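Local coordinates for protein ribosomal RNA small subunit methyltransferase E (Legionella pneumophila, PDB 5O95) that probably methylates the N3 position of a specific uridine in 16S ribosomal RNA, using S-adenosyl-L-methionine as methyl donor, at residues B[6-12]-B[42-48]; B[87-91]-B[114-120]; B[102-108]-B[145-151]. All coordinates share one frame; numbering follows the deposited sequence.

Contact 1 of 3, residues B[6-12]-B[42-48]; sequences TIRIYQP and QLTLFNG
Arg-8 and Phe-46 meet where two parallel strands, 8-10 and 42-46, run side by side. Four backbone hydrogen bonds join them: Thr-44 N gives to Ile-7 O, Ile-9 N to Thr-44 O, Phe-46 N to Ile-9 O and Gln-11 N to Phe-46 O (2.8 Å). A water extends the pairing, accepting from Ile-7 N and donating to Gln-42 O.

The pi contacts gather on one side of the sheet. The guanidinium of Arg-8 lies nearly flat on the Phe-46 ring, planes 10° apart, with NH2 over the rim, 3.4 Å from CE1. A bend at chi3 (51°) folds the arginine chain back over the ring. Hydrogen bonds to Glu-143 O, Cys-142 O and Asn-148 OD1 tie the same guanidinium to the methyltransferase domain. Against the opposite face of the ring, Tyr-10 CB makes an off-centre CH-pi contact, 3.7 Å from Phe-46 CZ.

Apolar contacts occupy the other side: Leu-45 CD2 reaches Ile-9 CB at 3.8 Å, and Leu-43 CD2 touches Ile-7 CG2 at 3.6 Å. Helix 25-34 packs against Ile-9, and Val-67 of strand 64-74 against Leu-43 and Leu-45. A parallel edge strand completing an otherwise antiparallel sheet belongs to the PUA-like N-terminal domain of RsmE enzymes.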
ATOM      1  N   THR B   6     -23.193   3.470  -5.689  1.00 33.93           N
ATOM      2  CA  THR B   6     -23.949   4.358  -4.820  1.00 27.02           C
ATOM      3  C   THR B   6     -23.027   4.971  -3.771  1.00 25.48           C
ATOM      4  O   THR B   6     -22.228   4.273  -3.143  1.00 32.68           O
ATOM      5  CB  THR B   6     -25.112   3.607  -4.157  1.00 41.34           C
ATOM      6  OG1 THR B   6     -25.934   3.001  -5.164  1.00 38.51           O
ATOM      7  CG2 THR B   6     -25.992   4.563  -3.340  1.00 27.79           C
ATOM      8  N   ILE B   7     -23.156   6.283  -3.587  1.00 20.54           N
ATOM      9  CA  ILE B   7     -22.418   6.997  -2.556  1.00 20.21           C
ATOM     10  C   ILE B   7     -22.807   6.479  -1.175  1.00 20.95           C
ATOM     11  O   ILE B   7     -23.998   6.369  -0.845  1.00 21.07           O
ATOM     12  CB  ILE B   7     -22.700   8.499  -2.702  1.00 28.14           C
ATOM     13  CG1 ILE B   7     -22.088   9.034  -4.002  1.00 29.01           C
ATOM     14  CG2 ILE B   7     -22.204   9.267  -1.491  1.00 25.67           C
ATOM     15  CD1 ILE B   7     -20.585   8.964  -4.037  1.00 39.78           C
ATOM     16  N   ARG B   8     -21.803   6.177  -0.348  1.00 16.28           N
ATOM     17  CA  ARG B   8     -21.987   5.717   1.021  1.00 15.68           C
ATOM     18  C   ARG B   8     -21.599   6.813   2.004  1.00 16.59           C
ATOM     19  O   ARG B   8     -20.582   7.490   1.818  1.00 16.94           O
ATOM     20  CB  ARG B   8     -21.115   4.495   1.313  1.00 15.86           C
ATOM     21  CG  ARG B   8     -21.616   3.227   0.651  1.00 15.98           C
ATOM     22  CD  ARG B   8     -20.498   2.189   0.574  1.00 17.04           C
ATOM     23  NE  ARG B   8     -19.857   1.984   1.868  1.00 13.71           N
ATOM     24  CZ  ARG B   8     -20.386   1.293   2.876  1.00 14.47           C
ATOM     25  NH1 ARG B   8     -21.603   0.705   2.758  1.00 15.38           N
ATOM     26  NH2 ARG B   8     -19.733   1.191   4.010  1.00 13.51           N
ATOM     27  N   ILE B   9     -22.399   6.969   3.062  1.00 15.15           N
ATOM     28  CA  ILE B   9     -22.219   8.034   4.051  1.00 15.70           C
ATOM     29  C   ILE B   9     -22.446   7.433   5.432  1.00 17.89           C
ATOM     30  O   ILE B   9     -23.495   6.830   5.685  1.00 15.00           O
ATOM     31  CB  ILE B   9     -23.216   9.198   3.828  1.00 16.23           C
ATOM     32  CG1 ILE B   9     -23.057   9.831   2.436  1.00 16.87           C
ATOM     33  CG2 ILE B   9     -23.094  10.252   4.928  1.00 16.72           C
ATOM     34  CD1 ILE B   9     -21.701  10.563   2.255  1.00 18.83           C
ATOM     35  N   TYR B  10     -21.490   7.612   6.335  1.00 14.91           N
ATOM     36  CA  TYR B  10     -21.646   7.124   7.694  1.00 15.12           C
ATOM     37  C   TYR B  10     -22.532   8.086   8.477  1.00 13.83           C
ATOM     38  O   TYR B  10     -22.246   9.288   8.547  1.00 16.13           O
ATOM     39  CB  TYR B  10     -20.269   7.112   8.363  1.00 13.43           C
ATOM     40  CG  TYR B  10     -20.293   6.880   9.848  1.00 15.13           C
ATOM     41  CD1 TYR B  10     -20.704   5.667  10.394  1.00 15.18           C
ATOM     42  CD2 TYR B  10     -19.920   7.899  10.722  1.00 15.14           C
ATOM     43  CE1 TYR B  10     -20.711   5.456  11.766  1.00 14.85           C
ATOM     44  CE2 TYR B  10     -19.923   7.707  12.103  1.00 17.99           C
ATOM     45  CZ  TYR B  10     -20.322   6.497  12.623  1.00 16.72           C
ATOM     46  OH  TYR B  10     -20.314   6.317  13.987  1.00 19.75           O
ATOM     47  N   GLN B  11     -23.612   7.554   9.074  1.00 14.00           N
ATOM     48  CA  GLN B  11     -24.408   8.319  10.030  1.00 14.25           C
ATOM     49  C   GLN B  11     -24.722   7.393  11.193  1.00 16.03           C
ATOM     50  O   GLN B  11     -25.337   6.334  10.982  1.00 16.91           O
ATOM     51  CB  GLN B  11     -25.741   8.762   9.406  1.00 18.21           C
ATOM     52  CG  GLN B  11     -25.654   9.879   8.366  1.00 16.91           C
ATOM     53  CD  GLN B  11     -25.319  11.207   9.000  1.00 16.59           C
ATOM     54  OE1 GLN B  11     -26.208  11.981   9.387  1.00 20.59           O
ATOM     55  NE2 GLN B  11     -24.019  11.480   9.137  1.00 17.35           N
ATOM     56  N   PRO B  12     -24.342   7.743  12.419  1.00 16.45           N
ATOM     57  CA  PRO B  12     -24.661   6.885  13.559  1.00 14.09           C
ATOM     58  C   PRO B  12     -26.159   6.917  13.828  1.00 16.38           C
ATOM     59  O   PRO B  12     -26.860   7.863  13.460  1.00 20.30           O
ATOM     60  CB  PRO B  12     -23.886   7.526  14.711  1.00 25.31           C
ATOM     61  CG  PRO B  12     -23.768   8.964  14.320  1.00 24.06           C
ATOM     62  CD  PRO B  12     -23.563   8.932  12.818  1.00 15.28           C
ATOM     63  N   GLN B  42     -29.668   8.990  -4.898  1.00 26.48           N
ATOM     64  CA  GLN B  42     -29.631   7.902  -3.934  1.00 25.85           C
ATOM     65  C   GLN B  42     -28.370   7.959  -3.081  1.00 22.98           C
ATOM     66  O   GLN B  42     -27.303   8.391  -3.534  1.00 27.29           O
ATOM     67  CB  GLN B  42     -29.673   6.559  -4.655  1.00 29.33           C
ATOM     68  CG  GLN B  42     -30.895   6.384  -5.531  1.00 39.29           C
ATOM     69  CD  GLN B  42     -32.155   6.280  -4.706  1.00 56.68           C
ATOM     70  OE1 GLN B  42     -32.181   5.590  -3.686  1.00 35.15           O
ATOM     71  NE2 GLN B  42     -33.204   6.978  -5.129  1.00 47.66           N
ATOM     72  N   LEU B  43     -28.499   7.472  -1.847  1.00 22.79           N
ATOM     73  CA  LEU B  43     -27.396   7.337  -0.909  1.00 21.65           C
ATOM     74  C   LEU B  43     -27.591   6.051  -0.130  1.00 27.76           C
ATOM     75  O   LEU B  43     -28.719   5.621   0.113  1.00 24.82           O
ATOM     76  CB  LEU B  43     -27.393   8.458   0.160  1.00 24.48           C
ATOM     77  CG  LEU B  43     -27.090   9.899  -0.220  1.00 32.79           C
ATOM     78  CD1 LEU B  43     -27.326  10.828   0.963  1.00 24.03           C
ATOM     79  CD2 LEU B  43     -25.651   9.992  -0.676  1.00 64.03           C
ATOM     80  N   THR B  44     -26.489   5.455   0.284  1.00 18.95           N
ATOM     81  CA  THR B  44     -26.504   4.338   1.216  1.00 15.45           C
ATOM     82  C   THR B  44     -25.884   4.853   2.498  1.00 16.79           C
ATOM     83  O   THR B  44     -24.686   5.139   2.534  1.00 18.81           O
ATOM     84  CB  THR B  44     -25.706   3.153   0.681  1.00 19.33           C
ATOM     85  OG1 THR B  44     -26.269   2.685  -0.555  1.00 20.31           O
ATOM     86  CG2 THR B  44     -25.708   2.007   1.707  1.00 23.19           C
ATOM     87  N   LEU B  45     -26.694   5.039   3.535  1.00 17.24           N
ATOM     88  CA  LEU B  45     -26.129   5.373   4.830  1.00 15.65           C
ATOM     89  C   LEU B  45     -25.753   4.083   5.538  1.00 16.49           C
ATOM     90  O   LEU B  45     -26.338   3.036   5.296  1.00 16.39           O
ATOM     91  CB  LEU B  45     -27.149   6.120   5.689  1.00 17.12           C
ATOM     92  CG  LEU B  45     -27.861   7.226   4.928  1.00 22.51           C
ATOM     93  CD1 LEU B  45     -28.956   7.852   5.816  1.00 26.24           C
ATOM     94  CD2 LEU B  45     -26.884   8.285   4.418  1.00 22.78           C
ATOM     95  N   PHE B  46     -24.747   4.155   6.402  1.00 15.74           N
ATOM     96  CA  PHE B  46     -24.486   3.039   7.293  1.00 16.99           C
ATOM     97  C   PHE B  46     -24.130   3.608   8.654  1.00 15.13           C
ATOM     98  O   PHE B  46     -23.673   4.748   8.769  1.00 14.41           O
ATOM     99  CB  PHE B  46     -23.391   2.105   6.755  1.00 14.71           C
ATOM    100  CG  PHE B  46     -22.049   2.774   6.628  1.00 14.80           C
ATOM    101  CD1 PHE B  46     -21.787   3.582   5.533  1.00 16.97           C
ATOM    102  CD2 PHE B  46     -21.091   2.630   7.622  1.00 13.38           C
ATOM    103  CE1 PHE B  46     -20.550   4.229   5.405  1.00 18.03           C
ATOM    104  CE2 PHE B  46     -19.844   3.276   7.495  1.00 14.98           C
ATOM    105  CZ  PHE B  46     -19.598   4.084   6.403  1.00 16.07           C
ATOM    106  N   ASN B  47     -24.345   2.800   9.693  1.00 16.19           N
ATOM    107  CA  ASN B  47     -24.403   3.326  11.054  1.00 14.36           C
ATOM    108  C   ASN B  47     -23.283   2.829  11.960  1.00 15.89           C
ATOM    109  O   ASN B  47     -23.302   3.103  13.170  1.00 18.65           O
ATOM    110  CB  ASN B  47     -25.782   3.068  11.685  1.00 13.33           C
ATOM    111  CG  ASN B  47     -26.022   1.603  12.028  1.00 16.94           C
ATOM    112  OD1 ASN B  47     -25.292   0.706  11.590  1.00 14.82           O
ATOM    113  ND2 ASN B  47     -27.107   1.349  12.778  1.00 17.55           N
ATOM    114  N   GLY B  48     -22.267   2.166  11.398  1.00 16.44           N
ATOM    115  CA  GLY B  48     -21.218   1.587  12.206  1.00 17.59           C
ATOM    116  C   GLY B  48     -21.590   0.311  12.915  1.00 15.92           C
ATOM    117  O   GLY B  48     -20.760  -0.240  13.635  1.00 18.62           O
TER
HETATM  118  O   HOH W   1     -25.230   7.705  -5.160  1.00 29.38           O

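Contact 2 of 3, residues B[87-91]-B[114-120]; sequences QAISK and ITERCQV
Strand 82-88 ends at Ala-88, and its continuation through Lys-91 runs beside the loop that leaves the neighbouring parallel strand 109-114 and makes a type I beta turn from Thr-115 to Cys-118. The segments lie at the C-terminal ends of two adjoining strands of the SPOUT methyltransferase sheet, the end at which such folds bind their cofactor; Ala-88 lies close to Gly-197, which contacts S-adenosyl-L-methionine in a complex of this protein.

The side chains between them are mainly apolar. Ile-89 is central: its chi1 of 60° sets CG1 between the backbone N and the carbonyl carbon, from where the branch reaches Val-120 CG2 at 3.7 Å, while CD1 extends to Ile-114 CG1. Cys-118 SG packs 3.9 Å from Ala-88 CB. The same SG accepts a hydrogen bond from Thr-115 N (3.4 Å), which braces the turn from within. Val-120 uses its other methyl, CG1, on Lys-91, coming close to CA at 3.5 Å.

Farther out, the extended Lys-91 chain passes obliquely across the poorly ordered amide end of Gln-119. A water links the two backbones, donating to Ile-89 O at 2.8 Å and accepting from Gln-119 N at 2.9 Å.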
ATOM      1  N   GLN B  87       0.943   1.087  15.261  1.00 16.07           N
ATOM      2  CA  GLN B  87       1.768   1.691  14.217  1.00 19.09           C
ATOM      3  C   GLN B  87       2.556   2.823  14.845  1.00 16.87           C
ATOM      4  O   GLN B  87       1.960   3.772  15.365  1.00 20.06           O
ATOM      5  CB  GLN B  87       0.884   2.246  13.094  1.00 20.12           C
ATOM      6  CG  GLN B  87       1.658   2.879  11.937  1.00 19.90           C
ATOM      7  CD  GLN B  87       2.386   1.849  11.075  1.00 21.42           C
ATOM      8  OE1 GLN B  87       2.041   0.678  11.083  1.00 22.26           O
ATOM      9  NE2 GLN B  87       3.409   2.289  10.332  1.00 30.82           N
ATOM     10  N   ALA B  88       3.884   2.736  14.781  1.00 20.21           N
ATOM     11  CA  ALA B  88       4.706   3.788  15.363  1.00 21.71           C
ATOM     12  C   ALA B  88       4.460   5.106  14.639  1.00 25.44           C
ATOM     13  O   ALA B  88       4.294   5.141  13.416  1.00 19.57           O
ATOM     14  CB  ALA B  88       6.175   3.399  15.270  1.00 21.01           C
ATOM     15  N   ILE B  89       4.425   6.198  15.406  1.00 21.92           N
ATOM     16  CA  ILE B  89       4.212   7.507  14.805  1.00 23.50           C
ATOM     17  C   ILE B  89       5.419   7.886  13.955  1.00 23.17           C
ATOM     18  O   ILE B  89       6.532   7.388  14.152  1.00 25.96           O
ATOM     19  CB  ILE B  89       3.849   8.578  15.851  1.00 21.58           C
ATOM     20  CG1 ILE B  89       4.964   8.729  16.890  1.00 25.32           C
ATOM     21  CG2 ILE B  89       2.525   8.218  16.519  1.00 23.04           C
ATOM     22  CD1 ILE B  89       4.736   9.902  17.868  1.00 30.75           C
ATOM     23  N   SER B  90       5.188   8.739  12.963  1.00 25.35           N
ATOM     24  CA  SER B  90       6.188   8.977  11.940  1.00 25.02           C
ATOM     25  C   SER B  90       6.069  10.410  11.450  1.00 25.01           C
ATOM     26  O   SER B  90       5.060  11.081  11.664  1.00 31.10           O
ATOM     27  CB  SER B  90       6.050   7.991  10.769  1.00 25.15           C
ATOM     28  OG  SER B  90       4.754   8.089  10.217  1.00 28.26           O
ATOM     29  N   LYS B  91       7.129  10.869  10.791  1.00 26.30           N
ATOM     30  CA  LYS B  91       7.142  12.205  10.208  1.00 27.85           C
ATOM     31  C   LYS B  91       6.244  12.254   8.964  1.00 27.04           C
ATOM     32  O   LYS B  91       5.802  11.228   8.427  1.00 27.97           O
ATOM     33  CB  LYS B  91       8.570  12.616   9.863  1.00 30.97           C
ATOM     34  CG  LYS B  91       9.142  11.803   8.738  1.00 39.45           C
ATOM     35  CD  LYS B  91      10.627  12.066   8.575  1.00 32.62           C
ATOM     36  CE  LYS B  91      11.162  11.330   7.355  1.00 43.52           C
ATOM     37  NZ  LYS B  91      12.580  11.698   7.068  1.00 48.53           N
ATOM     38  N   ILE B 114       4.133   5.075  20.397  1.00 24.69           N
ATOM     39  CA  ILE B 114       5.331   5.873  20.646  1.00 24.56           C
ATOM     40  C   ILE B 114       6.407   4.915  21.110  1.00 23.67           C
ATOM     41  O   ILE B 114       6.203   4.159  22.069  1.00 32.30           O
ATOM     42  CB  ILE B 114       5.068   6.973  21.688  1.00 28.75           C
ATOM     43  CG1 ILE B 114       3.843   7.792  21.267  1.00 31.03           C
ATOM     44  CG2 ILE B 114       6.302   7.846  21.827  1.00 29.62           C
ATOM     45  CD1 ILE B 114       3.264   8.639  22.397  1.00 37.35           C
ATOM     46  N   THR B 115       7.539   4.913  20.401  1.00 26.00           N
ATOM     47  CA  THR B 115       8.674   4.067  20.709  1.00 27.24           C
ATOM     48  C   THR B 115       9.914   4.943  20.761  1.00 35.45           C
ATOM     49  O   THR B 115       9.878   6.128  20.412  1.00 29.91           O
ATOM     50  CB  THR B 115       8.859   2.948  19.670  1.00 28.62           C
ATOM     51  OG1 THR B 115       9.518   3.470  18.512  1.00 30.42           O
ATOM     52  CG2 THR B 115       7.520   2.357  19.260  1.00 27.66           C
ATOM     53  N   GLU B 116      11.018   4.327  21.193  1.00 28.54           N
ATOM     54  CA  GLU B 116      12.226   5.077  21.526  1.00 31.24           C
ATOM     55  C   GLU B 116      12.824   5.747  20.296  1.00 35.31           C
ATOM     56  O   GLU B 116      13.340   6.869  20.381  1.00 33.45           O
ATOM     57  CB  GLU B 116      13.230   4.141  22.196  1.00 37.48           C
ATOM     58  CG  GLU B 116      14.538   4.787  22.619  1.00 55.06           C
ATOM     59  CD  GLU B 116      15.431   3.837  23.411  1.00 59.05           C
ATOM     60  OE1 GLU B 116      15.033   3.415  24.518  1.00 67.03           O
ATOM     61  OE2 GLU B 116      16.528   3.502  22.918  1.00 51.51           O
ATOM     62  N   ARG B 117      12.732   5.099  19.134  1.00 30.86           N
ATOM     63  CA  ARG B 117      13.375   5.597  17.926  1.00 29.57           C
ATOM     64  C   ARG B 117      12.436   6.339  16.974  1.00 27.38           C
ATOM     65  O   ARG B 117      12.819   6.588  15.827  1.00 34.51           O
ATOM     66  CB  ARG B 117      14.096   4.464  17.207  1.00 30.03           C
ATOM     67  CG  ARG B 117      15.109   3.802  18.108  1.00 35.67           C
ATOM     68  CD  ARG B 117      15.971   2.823  17.357  1.00 31.50           C
ATOM     69  NE  ARG B 117      17.054   2.308  18.189  1.00 30.68           N
ATOM     70  CZ  ARG B 117      17.757   1.224  17.871  1.00 36.89           C
ATOM     71  NH1 ARG B 117      17.462   0.558  16.759  1.00 33.93           N
ATOM     72  NH2 ARG B 117      18.743   0.804  18.657  1.00 36.73           N
ATOM     73  N   CYS B 118      11.234   6.712  17.409  1.00 31.39           N
ATOM     74  CA  CYS B 118      10.380   7.509  16.538  1.00 27.25           C
ATOM     75  C   CYS B 118      11.025   8.861  16.250  1.00 36.19           C
ATOM     76  O   CYS B 118      11.731   9.427  17.087  1.00 43.65           O
ATOM     77  CB  CYS B 118       8.997   7.702  17.164  1.00 33.90           C
ATOM     78  SG  CYS B 118       8.059   6.171  17.257  1.00 32.77           S
ATOM     79  N   GLN B 119      10.795   9.368  15.040  1.00 49.20           N
ATOM     80  CA  GLN B 119      11.448  10.598  14.605  1.00 78.11           C
ATOM     81  C   GLN B 119      10.761  11.861  15.111  1.00 37.95           C
ATOM     82  O   GLN B 119      11.302  12.956  14.923  1.00 41.51           O
ATOM     83  CB  GLN B 119      11.514  10.650  13.073  1.00 62.41           C
ATOM     84  CG  GLN B 119      12.551   9.734  12.449  1.00 77.40           C
ATOM     85  CD  GLN B 119      12.496   9.745  10.933  1.00 93.84           C
ATOM     86  OE1 GLN B 119      11.707   9.017  10.327  1.00 50.04           O
ATOM     87  NE2 GLN B 119      13.333  10.575  10.311  1.00 66.23           N
ATOM     88  N   VAL B 120       9.597  11.744  15.749  1.00 32.72           N
ATOM     89  CA  VAL B 120       8.695  12.874  15.912  1.00 39.43           C
ATOM     90  C   VAL B 120       8.195  12.962  17.344  1.00 48.13           C
ATOM     91  O   VAL B 120       8.255  12.002  18.114  1.00 38.70           O
ATOM     92  CB  VAL B 120       7.496  12.793  14.947  1.00 43.41           C
ATOM     93  CG1 VAL B 120       7.967  12.966  13.515  1.00 40.52           C
ATOM     94  CG2 VAL B 120       6.790  11.468  15.119  1.00 34.35           C
TER
HETATM   95  O   HOH W   2       9.193   7.625  13.403  1.00 38.24           O

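Contact 3 of 3, residues B[102-108]-B[145-151]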
ATOM      1  N   SER B 102      -5.294   0.793   6.227  1.00 16.51           N
ATOM      2  CA  SER B 102      -5.535  -0.289   7.174  1.00 12.49           C
ATOM      3  C   SER B 102      -7.033  -0.525   7.333  1.00 13.59           C
ATOM      4  O   SER B 102      -7.477  -1.669   7.458  1.00 17.58           O
ATOM      5  CB  SER B 102      -4.857  -0.019   8.513  1.00 15.58           C
ATOM      6  OG  SER B 102      -5.438   1.091   9.169  1.00 16.03           O
ATOM      7  N   ALA B 103      -7.819   0.553   7.288  1.00 15.93           N
ATOM      8  CA  ALA B 103      -9.271   0.419   7.256  1.00 14.83           C
ATOM      9  C   ALA B 103      -9.743  -0.390   6.042  1.00 16.09           C
ATOM     10  O   ALA B 103     -10.601  -1.278   6.168  1.00 14.95           O
ATOM     11  CB  ALA B 103      -9.919   1.809   7.316  1.00 13.90           C
ATOM     12  N   GLU B 104      -9.215  -0.091   4.853  1.00 15.71           N
ATOM     13  CA  GLU B 104      -9.562  -0.872   3.657  1.00 15.86           C
ATOM     14  C   GLU B 104      -9.198  -2.337   3.824  1.00 18.45           C
ATOM     15  O   GLU B 104      -9.904  -3.223   3.309  1.00 18.13           O
ATOM     16  CB  GLU B 104      -8.836  -0.335   2.415  1.00 19.96           C
ATOM     17  CG  GLU B 104      -9.237   1.050   1.993  1.00 20.44           C
ATOM     18  CD  GLU B 104      -8.383   1.583   0.839  1.00 25.19           C
ATOM     19  OE1 GLU B 104      -8.180   0.862  -0.156  1.00 27.81           O
ATOM     20  OE2 GLU B 104      -7.918   2.736   0.935  1.00 27.22           O
ATOM     21  N   LEU B 105      -8.063  -2.614   4.499  1.00 13.82           N
ATOM     22  CA  LEU B 105      -7.619  -3.984   4.718  1.00 16.41           C
ATOM     23  C   LEU B 105      -8.308  -4.642   5.895  1.00 17.90           C
ATOM     24  O   LEU B 105      -7.889  -5.724   6.312  1.00 18.77           O
ATOM     25  CB  LEU B 105      -6.081  -4.046   4.867  1.00 13.02           C
ATOM     26  CG  LEU B 105      -5.312  -4.342   3.590  1.00 19.15           C
ATOM     27  CD1 LEU B 105      -5.702  -5.740   3.068  1.00 20.62           C
ATOM     28  CD2 LEU B 105      -5.617  -3.322   2.530  1.00 21.30           C
ATOM     29  N   GLY B 106      -9.374  -4.024   6.424  1.00 14.06           N
ATOM     30  CA  GLY B 106     -10.188  -4.656   7.441  1.00 17.13           C
ATOM     31  C   GLY B 106      -9.635  -4.650   8.846  1.00 15.58           C
ATOM     32  O   GLY B 106     -10.100  -5.428   9.678  1.00 17.56           O
ATOM     33  N   VAL B 107      -8.642  -3.807   9.138  1.00 16.70           N
ATOM     34  CA  VAL B 107      -8.076  -3.796  10.482  1.00 16.43           C
ATOM     35  C   VAL B 107      -9.211  -3.583  11.482  1.00 15.83           C
ATOM     36  O   VAL B 107     -10.163  -2.851  11.213  1.00 16.97           O
ATOM     37  CB  VAL B 107      -7.002  -2.698  10.567  1.00 16.31           C
ATOM     38  CG1 VAL B 107      -7.658  -1.306  10.705  1.00 17.19           C
ATOM     39  CG2 VAL B 107      -6.016  -2.957  11.707  1.00 18.25           C
ATOM     40  N   ALA B 108      -9.113  -4.252  12.632  1.00 14.47           N
ATOM     41  CA  ALA B 108     -10.144  -4.152  13.656  1.00 14.12           C
ATOM     42  C   ALA B 108      -9.881  -3.009  14.626  1.00 18.06           C
ATOM     43  O   ALA B 108     -10.831  -2.382  15.109  1.00 17.25           O
ATOM     44  CB  ALA B 108     -10.216  -5.470  14.432  1.00 16.85           C
ATOM     45  N   CYS B 145     -14.734   1.766   1.101  1.00 13.75           N
ATOM     46  CA  CYS B 145     -14.454   0.345   0.912  1.00 19.45           C
ATOM     47  C   CYS B 145     -15.644  -0.571   1.195  1.00 15.43           C
ATOM     48  O   CYS B 145     -15.612  -1.751   0.816  1.00 16.22           O
ATOM     49  CB  CYS B 145     -13.198  -0.055   1.720  1.00 20.06           C
ATOM     50  SG  CYS B 145     -13.473  -0.423   3.431  1.00 18.39           S
ATOM     51  N   GLY B 146     -16.696  -0.061   1.828  1.00 16.03           N
ATOM     52  CA  GLY B 146     -17.876  -0.869   2.086  1.00 17.00           C
ATOM     53  C   GLY B 146     -17.993  -1.424   3.490  1.00 17.72           C
ATOM     54  O   GLY B 146     -18.992  -2.080   3.790  1.00 15.06           O
ATOM     55  N   ARG B 147     -17.024  -1.171   4.375  1.00 15.43           N
ATOM     56  CA  ARG B 147     -17.175  -1.608   5.758  1.00 13.77           C
ATOM     57  C   ARG B 147     -18.275  -0.800   6.408  1.00 14.46           C
ATOM     58  O   ARG B 147     -18.314   0.427   6.278  1.00 14.34           O
ATOM     59  CB  ARG B 147     -15.895  -1.323   6.549  1.00 14.87           C
ATOM     60  CG  ARG B 147     -14.834  -2.333   6.226  1.00 22.13           C
ATOM     61  CD  ARG B 147     -13.571  -1.984   6.993  1.00 17.33           C
ATOM     62  NE  ARG B 147     -13.699  -2.416   8.383  1.00 17.51           N
ATOM     63  CZ  ARG B 147     -12.714  -2.406   9.269  1.00 15.02           C
ATOM     64  NH1 ARG B 147     -11.494  -2.009   8.892  1.00 14.41           N
ATOM     65  NH2 ARG B 147     -12.924  -2.833  10.513  1.00 17.28           N
ATOM     66  N   ASN B 148     -19.138  -1.499   7.139  1.00 16.29           N
ATOM     67  CA  ASN B 148     -20.250  -0.864   7.837  1.00 12.78           C
ATOM     68  C   ASN B 148     -20.042  -0.820   9.337  1.00 17.31           C
ATOM     69  O   ASN B 148     -20.980  -0.503  10.094  1.00 14.96           O
ATOM     70  CB  ASN B 148     -21.562  -1.549   7.468  1.00 11.18           C
ATOM     71  CG  ASN B 148     -21.868  -1.416   6.003  1.00 15.05           C
ATOM     72  OD1 ASN B 148     -21.694  -0.355   5.440  1.00 14.51           O
ATOM     73  ND2 ASN B 148     -22.332  -2.495   5.378  1.00 15.54           N
ATOM     74  N   GLN B 149     -18.804  -1.035   9.763  1.00 17.30           N
ATOM     75  CA  GLN B 149     -18.371  -0.948  11.138  1.00 15.01           C
ATOM     76  C   GLN B 149     -17.057  -0.201  11.067  1.00 14.59           C
ATOM     77  O   GLN B 149     -16.260  -0.458  10.160  1.00 15.71           O
ATOM     78  CB  GLN B 149     -18.139  -2.349  11.695  1.00 15.93           C
ATOM     79  CG  GLN B 149     -17.732  -2.417  13.142  1.00 21.18           C
ATOM     80  CD  GLN B 149     -17.716  -3.845  13.681  1.00 25.26           C
ATOM     81  OE1 GLN B 149     -18.455  -4.726  13.217  1.00 22.45           O
ATOM     82  NE2 GLN B 149     -16.868  -4.081  14.675  1.00 29.56           N
ATOM     83  N   ILE B 150     -16.852   0.734  11.993  1.00 15.55           N
ATOM     84  CA  ILE B 150     -15.655   1.570  12.015  1.00 16.69           C
ATOM     85  C   ILE B 150     -14.600   0.899  12.886  1.00 13.49           C
ATOM     86  O   ILE B 150     -14.909   0.494  14.006  1.00 18.15           O
ATOM     87  CB  ILE B 150     -15.975   2.954  12.608  1.00 17.14           C
ATOM     88  CG1 ILE B 150     -17.248   3.541  11.984  1.00 21.49           C
ATOM     89  CG2 ILE B 150     -14.740   3.878  12.473  1.00 16.81           C
ATOM     90  CD1 ILE B 150     -17.172   3.747  10.494  1.00 21.17           C
ATOM     91  N   PRO B 151     -13.346   0.761  12.412  1.00 14.54           N
ATOM     92  CA  PRO B 151     -12.285   0.228  13.274  1.00 17.87           C
ATOM     93  C   PRO B 151     -12.169   1.062  14.535  1.00 17.85           C
ATOM     94  O   PRO B 151     -12.423   2.265  14.527  1.00 19.29           O
ATOM     95  CB  PRO B 151     -11.003   0.385  12.428  1.00 17.02           C
ATOM     96  CG  PRO B 151     -11.407   0.771  11.067  1.00 20.51           C
ATOM     97  CD  PRO B 151     -12.904   1.086  11.053  1.00 15.86           C
TER
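A Schellman motif closes helix 94-104, and Arg-147, from the loop after helix 124-145, docks on the carbonyls around it. Within the motif Val-107 N bonds to Ser-102 O and Gly-106 N to Ala-103 O, with Gly-106 at positive phi.

The arginine engages this turn through the edge of its guanidinium. NH1 takes a lone pair of Ala-103 O in the carbonyl plane at 3.0 Å, in a nearly straight bond (167°), so that this oxygen serves two donors. NH1 and NH2 then both hold Val-107 O through more bent bonds. Three bonds close to the guanidinium plane fix its rotation, and the bend at chi3 (78°) turns the plane into position. Gly-106 CA lies over one face of the group and Pro-151 CD over the opposite one. NH2 also forms a salt bridge with Glu-78, which probably offsets the buried charge.

Pro-151 CB is 3.6 Å from Val-107 O, and its CG is near Ala-103 CB. At the other end Cys-145 SG packs on Glu-104 CA at 3.9 Å. Glu-104 OE1 is itself bound by Thr-229 OG1 and Arg-226 N of the second subunit, whose Arg-223 packs on Cys-145 and Arg-147. The arrangement is a Schellman-terminated helix end whose carbonyls are held by an arginine, at the dimer interface of a SPOUT methyltransferase, a family whose members mostly work as dimers.

Overall arrangement
Contacts 1 and 3 meet at the junction of the two domains, their centres 14 Å apart. Through the Arg-8 to Asn-148 bond, and through Phe-46 CB packing on the same amide oxygen, the PUA-like sheet is tied to the loop carrying Arg-147. Contact 2 stands apart, about 24 Å from contact 3 and 34 Å from contact 1 between centres, across the chain's centre from contact 1. Contacts 2 and 3 lie in the same SPOUT domain and their segments alternate along the chain; strand 82-88 is followed by helix 94-104. Contact 2 alone borders the cofactor-binding residues of its own chain, while contact 3 meets Arg-223 of the second subunit, a cofactor-binding residue there.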